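Local coordinates for protein endo-beta-mannanase (Opitutaceae bacterium TAV5, PDB 7BOB) that probably releases mannose units from the ends of beta-1,4-linked mannan fragments, as a homotrimeric exo-beta-1,4-mannosidase of glycoside hydrolase family 5, at residues A[119-124]-A[158-163]; A[166-171]-A[394-399]; A[240-245]-A[279-284]; A[258-263]-A[296-301]. All blocks are in the same frame, centred on the assembly; numbering follows the deposited sequence.

Overall arrangement
The four contacts trace the (beta/alpha)8 barrel of this GH5 enzyme and its junction with the C-terminal domain. Contact 1 joins the loop before helix 124-141 to the one after strand 151-154. Contact 2, its centre about 13 Å from that of contact 1, ties helix 168-183 to residues 394-399. Contact 3 pairs strands 237-241 and 277-282, its centre about 10 Å from the chain's centre. Contact 4 packs helices 258-272 and 292-309 beside it, centres about 11 Å apart. Along the sequence contacts 3 and 4 interlock, inside the loop closed by contact 2. Contacts 3 and 4 build the barrel beside the probable catalytic strand end; contacts 1 and 2 link its loops to the C-terminal domain.

Contact 1 (A[119-124]-A[158-163]); sequences NLFSDP and DALPDC
An Asx turn at N119 shapes one of two loops that meet at the C-terminal end of the (beta/alpha)8 barrel. One lies between strand 107-108 and helix 124-141; the other follows strand 151-154. The tight part centres on D162. Its OD2 takes L120 N from above the carboxylate plane, at 2.9 Å and almost straight (177°). Its carbonyl O takes N119 ND2 on a lone pair at 3.0 Å, in the plane of the amide. N119 reaches this far because CG stands anti to the backbone N. The other end of the amide turns back: OD1 accepts from F121 N at 2.8 Å and from S122 N at 3.0 Å. An alanine here would remove the amide and its bonds to D162 O, F121 N and S122 N, and would probably loosen both the turn and its tie to D162. Beside these bonds, L120 CD2 meets L160 CD1 at 3.8 Å. The F121 ring sits edge-to-face with W174. On the loose side P161 is exposed, and S122, D123 and P124 run off into helix 124-141, which D123 caps through M126 N. On the tight side, C163 SG lies 3.6 Å from F121 CE2, oblique to the ring.

Contact 2 (A[166-171]-A[394-399]); sequences ATPAQV and YHRNNH
The R396 guanidinium is held by two hydrogen bonds to backbone carbonyls: NH1 binds D203 O, and NH2 binds C163 O. NH2 also lies 2.9 Å from A166 O. R396 belongs to a type II beta turn from H395 to N398, closed by N398 N on H395 O at 3.1 Å. The turn lies in the segment before helix 406-422. Its two middle residues, R396 and N397, press against the N-terminus of helix 168-183 in the barrel domain. N397 takes the left-handed backbone shape (phi 59°) of the third turn position.

The helix start is held by a capping box. T167 OG1 accepts from Q170 N, and Q170 OE1 accepts from T167 N in the plane of its carbonyl at 2.9 Å. T167 OG1 sits in the crowded position between the backbone N and the carbonyl carbon, which puts it over the helix end.

P168 touches both turn residues. Its CG lies 3.9 Å from R396 CB. The arginine chain bends at its third torsion (65°), so that one face of the guanidinium comes to lie against P168 CD. R396 CG rests on one face of the H395 ring. The segment reaches the trimer too, since H399 O accepts from H327 NE2 of a neighbouring subunit. N397 ND2 approaches P168 CD to 3.7 Å and gives a weak bond to a water, which also accepts from A169 N at 3.1 Å.

Contact 3 (A[240-245]-A[279-284]); sequences HGYPVP and LQEFGT
E281 lies near the C-terminal end of the seventh barrel strand (277-282), where GH5 enzymes carry their nucleophile, and it probably has that role here. Its carboxylate is stacked over one face of the H240 ring, the planes 24° apart, with E281 CD 3.1 Å from H240 ND1. E281 CG stands 3° off the ring normal, a CH-pi contact at 3.6 Å from the centroid. Y242 OH gives OE1 a 2.6 Å hydrogen bond from above the carboxylate plane. OE2 forms a salt bridge with R58. E156 OE2 is close to OE1 and also binds H240 ND1, so the charges here would probably shift one another's ionisation.

The next layer holds H240 in place. NE2 donates in the ring plane to a lone pair of Q280 OE1, at 2.7 Å and nearly straight (172°). Q280 NE2 is fixed in turn by Q96 and D152. An alanine in place of H240 would remove the ring under E281 and would probably leave the carboxylate less well oriented.

The backbones pair in parallel, with G241 N on E281 O at 3.1 Å. Beyond the pairing, a water bridges G241 O and G283 O. Strands 237-241 and 277-282 form a beta-alpha-beta unit with helix 258-272. On the other face of the sheet, F282 packs against this helix and helix 292-309, while strand 311-316 flanks strand 277-282 on its far side.

Contact 4 (A[258-263]-A[296-301]); sequences PLTRSL and DAYLRA
Two neighbouring outer helices of the (beta/alpha)8 barrel, 258-272 and 292-309, meet here; the axes of the two short segments pass 10.1 Å apart and cross at -48°. R261 carries most of the contact. From CB its chain starts with CG anti to the carbonyl carbon (chi1 -64°), and it stays extended as far as NE. CG touches Y298 CD1 at 3.8 Å. CD comes to 4.0 Å from A301 CB. NE turns to L255 O, outside the two helices, and makes a hydrogen bond there. At the tip, NH1 lies 3.9 Å from A301 CB, and NH2 lies 3.4 Å from A297 CB. One guanidinium face looks onto the backbone of A297. The charged end thus lies across one turn of the other helix, on two small alanines that let it come close. Y298 runs the opposite way. Its CG is anti to the backbone N, and its ring plane stands 68° from the guanidinium. T260 CG2 approaches the same ring, and T260 OG1 is held by G254 N. No direct hydrogen bond joins the segments. One water bridges them, donating to T260 O at 2.8 Å and to Y298 OH at 3.1 Å.

Contact 1 (A[119-124]-A[158-163])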
# COMPACT_ATOMS: atom_id res chain seq x y z
N ASN A 119 8.39 9.08 19.90
CA ASN A 119 6.96 8.91 19.79
C ASN A 119 6.27 9.39 21.06
O ASN A 119 6.59 8.92 22.15
CB ASN A 119 6.65 7.43 19.55
CG ASN A 119 5.15 7.16 19.43
OD1 ASN A 119 4.44 7.10 20.43
ND2 ASN A 119 4.68 7.00 18.19
N LEU A 120 5.30 10.30 20.90
CA LEU A 120 4.66 10.93 22.06
C LEU A 120 4.15 9.90 23.06
O LEU A 120 4.22 10.11 24.27
CB LEU A 120 3.50 11.83 21.60
CG LEU A 120 2.70 12.50 22.75
CD1 LEU A 120 3.43 13.73 23.26
CD2 LEU A 120 1.24 12.84 22.38
N PHE A 121 3.67 8.75 22.57
CA PHE A 121 2.99 7.80 23.44
C PHE A 121 3.90 6.74 24.03
O PHE A 121 3.62 6.23 25.13
CB PHE A 121 1.87 7.09 22.65
CG PHE A 121 0.84 8.03 22.07
CD1 PHE A 121 0.10 8.87 22.90
CD2 PHE A 121 0.60 8.05 20.70
CE1 PHE A 121 -0.86 9.73 22.37
CE2 PHE A 121 -0.37 8.89 20.16
CZ PHE A 121 -1.11 9.74 21.00
N SER A 122 4.96 6.35 23.33
CA SER A 122 5.75 5.19 23.72
C SER A 122 7.15 5.51 24.20
O SER A 122 7.73 4.71 24.94
CB SER A 122 5.89 4.24 22.53
OG SER A 122 6.45 4.97 21.46
N ASP A 123 7.72 6.63 23.77
CA ASP A 123 9.07 6.96 24.16
C ASP A 123 9.16 7.11 25.68
O ASP A 123 8.36 7.85 26.27
CB ASP A 123 9.55 8.25 23.50
CG ASP A 123 10.94 8.61 23.95
OD1 ASP A 123 11.82 7.75 23.76
OD2 ASP A 123 11.15 9.70 24.52
N PRO A 124 10.11 6.43 26.35
CA PRO A 124 10.17 6.52 27.82
C PRO A 124 10.31 7.95 28.34
O PRO A 124 9.62 8.35 29.29
CB PRO A 124 11.38 5.64 28.16
CG PRO A 124 11.40 4.61 27.03
CD PRO A 124 11.03 5.41 25.81
N ASP A 158 -5.74 11.58 18.55
CA ASP A 158 -5.89 10.46 17.65
C ASP A 158 -5.57 10.81 16.20
O ASP A 158 -5.55 9.91 15.36
CB ASP A 158 -7.32 9.94 17.76
CG ASP A 158 -8.32 10.99 17.35
OD1 ASP A 158 -8.41 12.03 17.99
OD2 ASP A 158 -9.02 10.81 16.35
N ALA A 159 -5.39 12.09 15.88
CA ALA A 159 -4.99 12.51 14.55
C ALA A 159 -3.48 12.50 14.36
O ALA A 159 -3.00 12.69 13.24
CB ALA A 159 -5.51 13.92 14.27
N LEU A 160 -2.73 12.31 15.45
CA LEU A 160 -1.28 12.42 15.42
C LEU A 160 -0.66 11.25 14.66
O LEU A 160 -1.09 10.10 14.83
CB LEU A 160 -0.73 12.44 16.84
CG LEU A 160 -0.93 13.73 17.63
CD1 LEU A 160 -0.66 13.49 19.10
CD2 LEU A 160 -0.07 14.86 17.06
N PRO A 161 0.36 11.50 13.84
CA PRO A 161 1.08 10.38 13.22
C PRO A 161 1.57 9.38 14.25
O PRO A 161 1.71 8.20 13.95
CB PRO A 161 2.27 11.04 12.50
CG PRO A 161 2.13 12.51 12.68
CD PRO A 161 1.07 12.79 13.72
N ASP A 162 1.81 9.85 15.49
CA ASP A 162 2.32 8.98 16.55
C ASP A 162 1.39 7.80 16.83
O ASP A 162 1.86 6.76 17.32
CB ASP A 162 2.53 9.78 17.85
CG ASP A 162 3.33 11.04 17.63
OD1 ASP A 162 2.86 11.91 16.86
OD2 ASP A 162 4.44 11.17 18.23
N CYS A 163 0.08 7.95 16.55
CA CYS A 163 -0.89 6.85 16.74
C CYS A 163 -0.61 5.63 15.86
O CYS A 163 -0.98 4.51 16.23
CB CYS A 163 -2.30 7.33 16.43
SG CYS A 163 -2.79 8.66 17.52

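Contact 2 (A[166-171]-A[394-399])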
# COMPACT_ATOMS: atom_id res chain seq x y z
N ALA A 166 2.65 3.81 17.54
CA ALA A 166 2.52 3.23 18.86
C ALA A 166 1.42 2.18 18.84
O ALA A 166 0.40 2.35 18.16
CB ALA A 166 2.18 4.29 19.90
N THR A 167 1.62 1.09 19.58
CA THR A 167 0.57 0.09 19.68
C THR A 167 -0.62 0.64 20.45
O THR A 167 -0.48 1.56 21.27
CB THR A 167 1.09 -1.16 20.38
OG1 THR A 167 1.40 -0.82 21.74
CG2 THR A 167 2.35 -1.73 19.65
N PRO A 168 -1.83 0.10 20.20
CA PRO A 168 -2.97 0.42 21.07
C PRO A 168 -2.67 0.24 22.56
O PRO A 168 -3.10 1.06 23.37
CB PRO A 168 -4.05 -0.55 20.59
CG PRO A 168 -3.71 -0.83 19.15
CD PRO A 168 -2.19 -0.80 19.09
N ALA A 169 -1.95 -0.82 22.93
CA ALA A 169 -1.58 -1.01 24.33
C ALA A 169 -0.78 0.18 24.85
O ALA A 169 -0.97 0.62 26.00
CB ALA A 169 -0.77 -2.30 24.49
N GLN A 170 0.11 0.74 24.02
CA GLN A 170 0.93 1.87 24.45
C GLN A 170 0.12 3.16 24.55
O GLN A 170 0.38 3.99 25.43
CB GLN A 170 2.11 2.06 23.48
CG GLN A 170 3.28 1.12 23.73
CD GLN A 170 4.22 1.07 22.56
OE1 GLN A 170 3.82 1.26 21.41
NE2 GLN A 170 5.49 0.80 22.83
N VAL A 171 -0.84 3.36 23.64
CA VAL A 171 -1.73 4.52 23.74
C VAL A 171 -2.60 4.40 24.99
O VAL A 171 -2.80 5.38 25.71
CB VAL A 171 -2.60 4.66 22.48
CG1 VAL A 171 -3.75 5.67 22.71
CG2 VAL A 171 -1.75 5.03 21.26
N TYR A 394 -12.15 -2.91 16.61
CA TYR A 394 -10.84 -2.42 16.20
C TYR A 394 -9.93 -3.60 15.94
O TYR A 394 -9.94 -4.58 16.69
CB TYR A 394 -10.24 -1.50 17.28
CG TYR A 394 -11.14 -0.32 17.59
CD1 TYR A 394 -11.05 0.87 16.86
CD2 TYR A 394 -12.10 -0.39 18.60
CE1 TYR A 394 -11.87 1.95 17.13
CE2 TYR A 394 -12.94 0.69 18.88
CZ TYR A 394 -12.82 1.85 18.14
OH TYR A 394 -13.65 2.92 18.39
N HIS A 395 -9.13 -3.51 14.88
CA HIS A 395 -8.38 -4.66 14.40
C HIS A 395 -6.93 -4.72 14.89
O HIS A 395 -6.39 -5.82 15.01
CB HIS A 395 -8.39 -4.70 12.87
CG HIS A 395 -7.79 -3.48 12.23
ND1 HIS A 395 -8.35 -2.23 12.36
CD2 HIS A 395 -6.68 -3.32 11.48
CE1 HIS A 395 -7.63 -1.35 11.69
NE2 HIS A 395 -6.59 -1.99 11.16
N ARG A 396 -6.28 -3.59 15.16
CA ARG A 396 -4.84 -3.64 15.44
C ARG A 396 -4.58 -4.45 16.70
O ARG A 396 -5.13 -4.16 17.76
CB ARG A 396 -4.27 -2.23 15.56
CG ARG A 396 -4.33 -1.47 14.26
CD ARG A 396 -4.05 -0.00 14.47
NE ARG A 396 -2.68 0.23 14.93
CZ ARG A 396 -2.21 1.41 15.32
NH1 ARG A 396 -3.00 2.49 15.28
NH2 ARG A 396 -0.95 1.54 15.75
N ASN A 397 -3.79 -5.53 16.55
CA ASN A 397 -3.35 -6.38 17.66
C ASN A 397 -4.52 -6.99 18.43
O ASN A 397 -4.40 -7.32 19.62
CB ASN A 397 -2.44 -5.60 18.61
CG ASN A 397 -1.14 -5.22 17.94
OD1 ASN A 397 -0.59 -6.00 17.15
ND2 ASN A 397 -0.65 -4.01 18.21
N ASN A 398 -5.66 -7.16 17.75
CA ASN A 398 -6.86 -7.77 18.32
C ASN A 398 -6.94 -9.21 17.83
O ASN A 398 -7.39 -9.48 16.71
CB ASN A 398 -8.10 -6.98 17.92
CG ASN A 398 -9.33 -7.43 18.68
OD1 ASN A 398 -9.35 -8.55 19.21
ND2 ASN A 398 -10.35 -6.57 18.76
N HIS A 399 -6.53 -10.15 18.68
CA HIS A 399 -6.45 -11.56 18.31
C HIS A 399 -7.80 -12.26 18.39
O HIS A 399 -7.87 -13.45 18.06
CB HIS A 399 -5.42 -12.25 19.20
CG HIS A 399 -4.07 -11.62 19.13
ND1 HIS A 399 -3.40 -11.15 20.25
CD2 HIS A 399 -3.26 -11.35 18.08
CE1 HIS A 399 -2.24 -10.63 19.88
NE2 HIS A 399 -2.13 -10.74 18.57
O HOH W 1 -1.17 -3.26 21.16

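Contact 3 (A[240-245]-A[279-284])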
# COMPACT_ATOMS: atom_id res chain seq x y z
N HIS A 240 -15.87 15.52 17.45
CA HIS A 240 -15.61 16.67 16.59
C HIS A 240 -16.17 16.34 15.22
O HIS A 240 -16.03 15.21 14.75
CB HIS A 240 -14.11 16.95 16.41
CG HIS A 240 -13.37 17.27 17.67
ND1 HIS A 240 -12.02 17.57 17.68
CD2 HIS A 240 -13.79 17.36 18.95
CE1 HIS A 240 -11.64 17.82 18.92
NE2 HIS A 240 -12.69 17.70 19.71
N GLY A 241 -16.73 17.33 14.54
CA GLY A 241 -17.21 16.99 13.22
C GLY A 241 -17.47 18.18 12.35
O GLY A 241 -17.92 19.23 12.82
N TYR A 242 -17.16 18.02 11.07
CA TYR A 242 -17.27 19.05 10.06
C TYR A 242 -17.86 18.45 8.80
O TYR A 242 -17.79 17.24 8.60
CB TYR A 242 -15.90 19.65 9.77
CG TYR A 242 -15.22 20.18 10.99
CD1 TYR A 242 -14.45 19.35 11.82
CD2 TYR A 242 -15.33 21.53 11.32
CE1 TYR A 242 -13.81 19.89 12.98
CE2 TYR A 242 -14.70 22.05 12.45
CZ TYR A 242 -13.94 21.24 13.27
OH TYR A 242 -13.32 21.80 14.38
N PRO A 243 -18.44 19.28 7.93
CA PRO A 243 -19.11 18.76 6.71
C PRO A 243 -18.21 18.51 5.50
O PRO A 243 -18.72 18.04 4.48
CB PRO A 243 -20.12 19.87 6.40
CG PRO A 243 -19.48 21.15 6.94
CD PRO A 243 -18.71 20.71 8.16
N VAL A 244 -16.91 18.77 5.57
CA VAL A 244 -15.99 18.63 4.43
C VAL A 244 -16.12 17.22 3.87
O VAL A 244 -15.94 16.23 4.60
CB VAL A 244 -14.53 18.94 4.84
CG1 VAL A 244 -13.60 18.94 3.64
CG2 VAL A 244 -14.45 20.28 5.56
N PRO A 245 -16.50 17.07 2.60
CA PRO A 245 -16.77 15.71 2.10
C PRO A 245 -15.61 14.73 2.26
O PRO A 245 -15.85 13.60 2.69
CB PRO A 245 -17.13 15.97 0.62
CG PRO A 245 -17.75 17.31 0.64
CD PRO A 245 -16.95 18.11 1.66
N LEU A 279 -20.02 17.54 22.27
CA LEU A 279 -19.71 17.99 20.91
C LEU A 279 -18.68 19.10 21.05
O LEU A 279 -18.99 20.29 21.02
CB LEU A 279 -20.95 18.47 20.17
CG LEU A 279 -20.73 18.79 18.69
CD1 LEU A 279 -20.28 17.54 17.95
CD2 LEU A 279 -21.98 19.38 18.01
N GLN A 280 -17.41 18.68 21.20
CA GLN A 280 -16.35 19.60 21.62
C GLN A 280 -15.89 20.52 20.50
O GLN A 280 -15.26 21.56 20.78
CB GLN A 280 -15.17 18.79 22.13
CG GLN A 280 -14.09 19.61 22.82
CD GLN A 280 -12.95 18.73 23.22
OE1 GLN A 280 -12.49 17.92 22.42
NE2 GLN A 280 -12.51 18.85 24.47
N GLU A 281 -16.19 20.17 19.25
CA GLU A 281 -15.85 20.96 18.08
C GLU A 281 -16.90 20.67 17.02
O GLU A 281 -17.11 19.50 16.67
CB GLU A 281 -14.48 20.58 17.49
CG GLU A 281 -13.25 21.09 18.17
CD GLU A 281 -11.98 20.67 17.40
OE1 GLU A 281 -12.08 20.41 16.17
OE2 GLU A 281 -10.91 20.55 18.02
N PHE A 282 -17.51 21.72 16.49
CA PHE A 282 -18.30 21.56 15.29
C PHE A 282 -18.19 22.86 14.52
O PHE A 282 -17.99 23.93 15.11
CB PHE A 282 -19.76 21.22 15.61
CG PHE A 282 -20.53 22.38 16.11
CD1 PHE A 282 -20.40 22.79 17.43
CD2 PHE A 282 -21.33 23.11 15.25
CE1 PHE A 282 -21.11 23.90 17.89
CE2 PHE A 282 -22.03 24.22 15.69
CZ PHE A 282 -21.93 24.61 17.02
N GLY A 283 -18.29 22.78 13.20
CA GLY A 283 -18.15 23.98 12.39
C GLY A 283 -18.68 23.75 11.01
O GLY A 283 -18.93 22.61 10.61
N THR A 284 -18.88 24.84 10.28
CA THR A 284 -19.30 24.70 8.89
C THR A 284 -18.14 24.78 7.91
O THR A 284 -18.30 24.36 6.77
CB THR A 284 -20.32 25.77 8.49
OG1 THR A 284 -19.76 27.06 8.71
CG2 THR A 284 -21.63 25.60 9.29
O HOH W 2 -20.36 20.26 11.73

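Contact 4 (A[258-263]-A[296-301])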
# COMPACT_ATOMS: atom_id res chain seq x y z
N PRO A 258 -28.52 15.80 2.98
CA PRO A 258 -28.91 14.98 4.15
C PRO A 258 -27.86 13.94 4.59
O PRO A 258 -27.77 13.64 5.79
CB PRO A 258 -30.20 14.30 3.69
CG PRO A 258 -30.74 15.18 2.59
CD PRO A 258 -29.57 15.83 1.94
N LEU A 259 -27.11 13.32 3.66
CA LEU A 259 -26.02 12.43 4.07
C LEU A 259 -24.99 13.18 4.92
O LEU A 259 -24.70 12.78 6.05
CB LEU A 259 -25.33 11.79 2.85
CG LEU A 259 -24.21 10.73 3.08
CD1 LEU A 259 -22.83 11.35 3.42
CD2 LEU A 259 -24.56 9.72 4.16
N THR A 260 -24.43 14.26 4.38
CA THR A 260 -23.48 15.06 5.14
C THR A 260 -24.06 15.46 6.49
O THR A 260 -23.40 15.31 7.53
CB THR A 260 -23.09 16.32 4.35
OG1 THR A 260 -22.51 15.96 3.10
CG2 THR A 260 -22.10 17.18 5.15
N ARG A 261 -25.32 15.94 6.51
CA ARG A 261 -25.96 16.35 7.77
C ARG A 261 -26.12 15.18 8.73
O ARG A 261 -26.17 15.40 9.94
CB ARG A 261 -27.34 16.97 7.53
CG ARG A 261 -27.31 18.27 6.75
CD ARG A 261 -28.70 18.62 6.26
NE ARG A 261 -28.75 19.94 5.64
CZ ARG A 261 -29.85 20.67 5.50
NH1 ARG A 261 -31.02 20.21 5.94
NH2 ARG A 261 -29.78 21.87 4.92
N SER A 262 -26.19 13.95 8.24
CA SER A 262 -26.34 12.87 9.20
C SER A 262 -25.02 12.42 9.84
O SER A 262 -25.05 11.61 10.77
CB SER A 262 -27.02 11.68 8.53
OG SER A 262 -26.11 11.05 7.61
N LEU A 263 -23.88 12.92 9.38
CA LEU A 263 -22.60 12.38 9.84
C LEU A 263 -22.36 12.67 11.32
O LEU A 263 -22.14 11.76 12.12
CB LEU A 263 -21.46 12.95 9.00
CG LEU A 263 -21.43 12.51 7.54
CD1 LEU A 263 -20.53 13.47 6.76
CD2 LEU A 263 -20.93 11.08 7.46
N ASP A 296 -26.74 28.21 7.48
CA ASP A 296 -27.87 28.39 8.39
C ASP A 296 -28.77 27.15 8.41
O ASP A 296 -29.12 26.62 9.48
CB ASP A 296 -28.63 29.66 7.98
CG ASP A 296 -29.96 29.79 8.62
OD1 ASP A 296 -30.04 29.87 9.86
OD2 ASP A 296 -30.94 29.83 7.86
N ALA A 297 -29.12 26.63 7.22
CA ALA A 297 -29.95 25.43 7.16
C ALA A 297 -29.20 24.22 7.72
O ALA A 297 -29.81 23.37 8.40
CB ALA A 297 -30.39 25.16 5.72
N TYR A 298 -27.89 24.13 7.46
CA TYR A 298 -27.10 23.02 7.99
C TYR A 298 -27.14 23.01 9.51
O TYR A 298 -27.37 21.97 10.13
CB TYR A 298 -25.66 23.12 7.49
CG TYR A 298 -24.70 22.14 8.13
CD1 TYR A 298 -24.62 20.82 7.69
CD2 TYR A 298 -23.86 22.54 9.17
CE1 TYR A 298 -23.74 19.92 8.27
CE2 TYR A 298 -22.95 21.65 9.75
CZ TYR A 298 -22.90 20.34 9.30
OH TYR A 298 -22.03 19.46 9.88
N LEU A 299 -26.92 24.17 10.12
CA LEU A 299 -26.88 24.23 11.57
C LEU A 299 -28.24 23.89 12.15
O LEU A 299 -28.33 23.16 13.15
CB LEU A 299 -26.42 25.61 12.03
CG LEU A 299 -24.96 25.93 11.69
CD1 LEU A 299 -24.60 27.34 12.12
CD2 LEU A 299 -24.00 24.93 12.31
N ARG A 300 -29.33 24.37 11.51
CA ARG A 300 -30.66 24.06 12.02
C ARG A 300 -30.97 22.58 11.94
O ARG A 300 -31.87 22.11 12.65
CB ARG A 300 -31.73 24.88 11.28
CG ARG A 300 -31.77 26.33 11.82
CD ARG A 300 -32.23 27.35 10.79
NE ARG A 300 -32.09 28.70 11.33
CZ ARG A 300 -32.86 29.20 12.30
NH1 ARG A 300 -33.84 28.47 12.81
NH2 ARG A 300 -32.65 30.43 12.76
N ALA A 301 -30.26 21.83 11.10
CA ALA A 301 -30.45 20.39 11.11
C ALA A 301 -29.54 19.70 12.13
O ALA A 301 -30.00 18.91 12.97
CB ALA A 301 -30.23 19.80 9.71
O HOH W 3 -22.32 16.40 9.87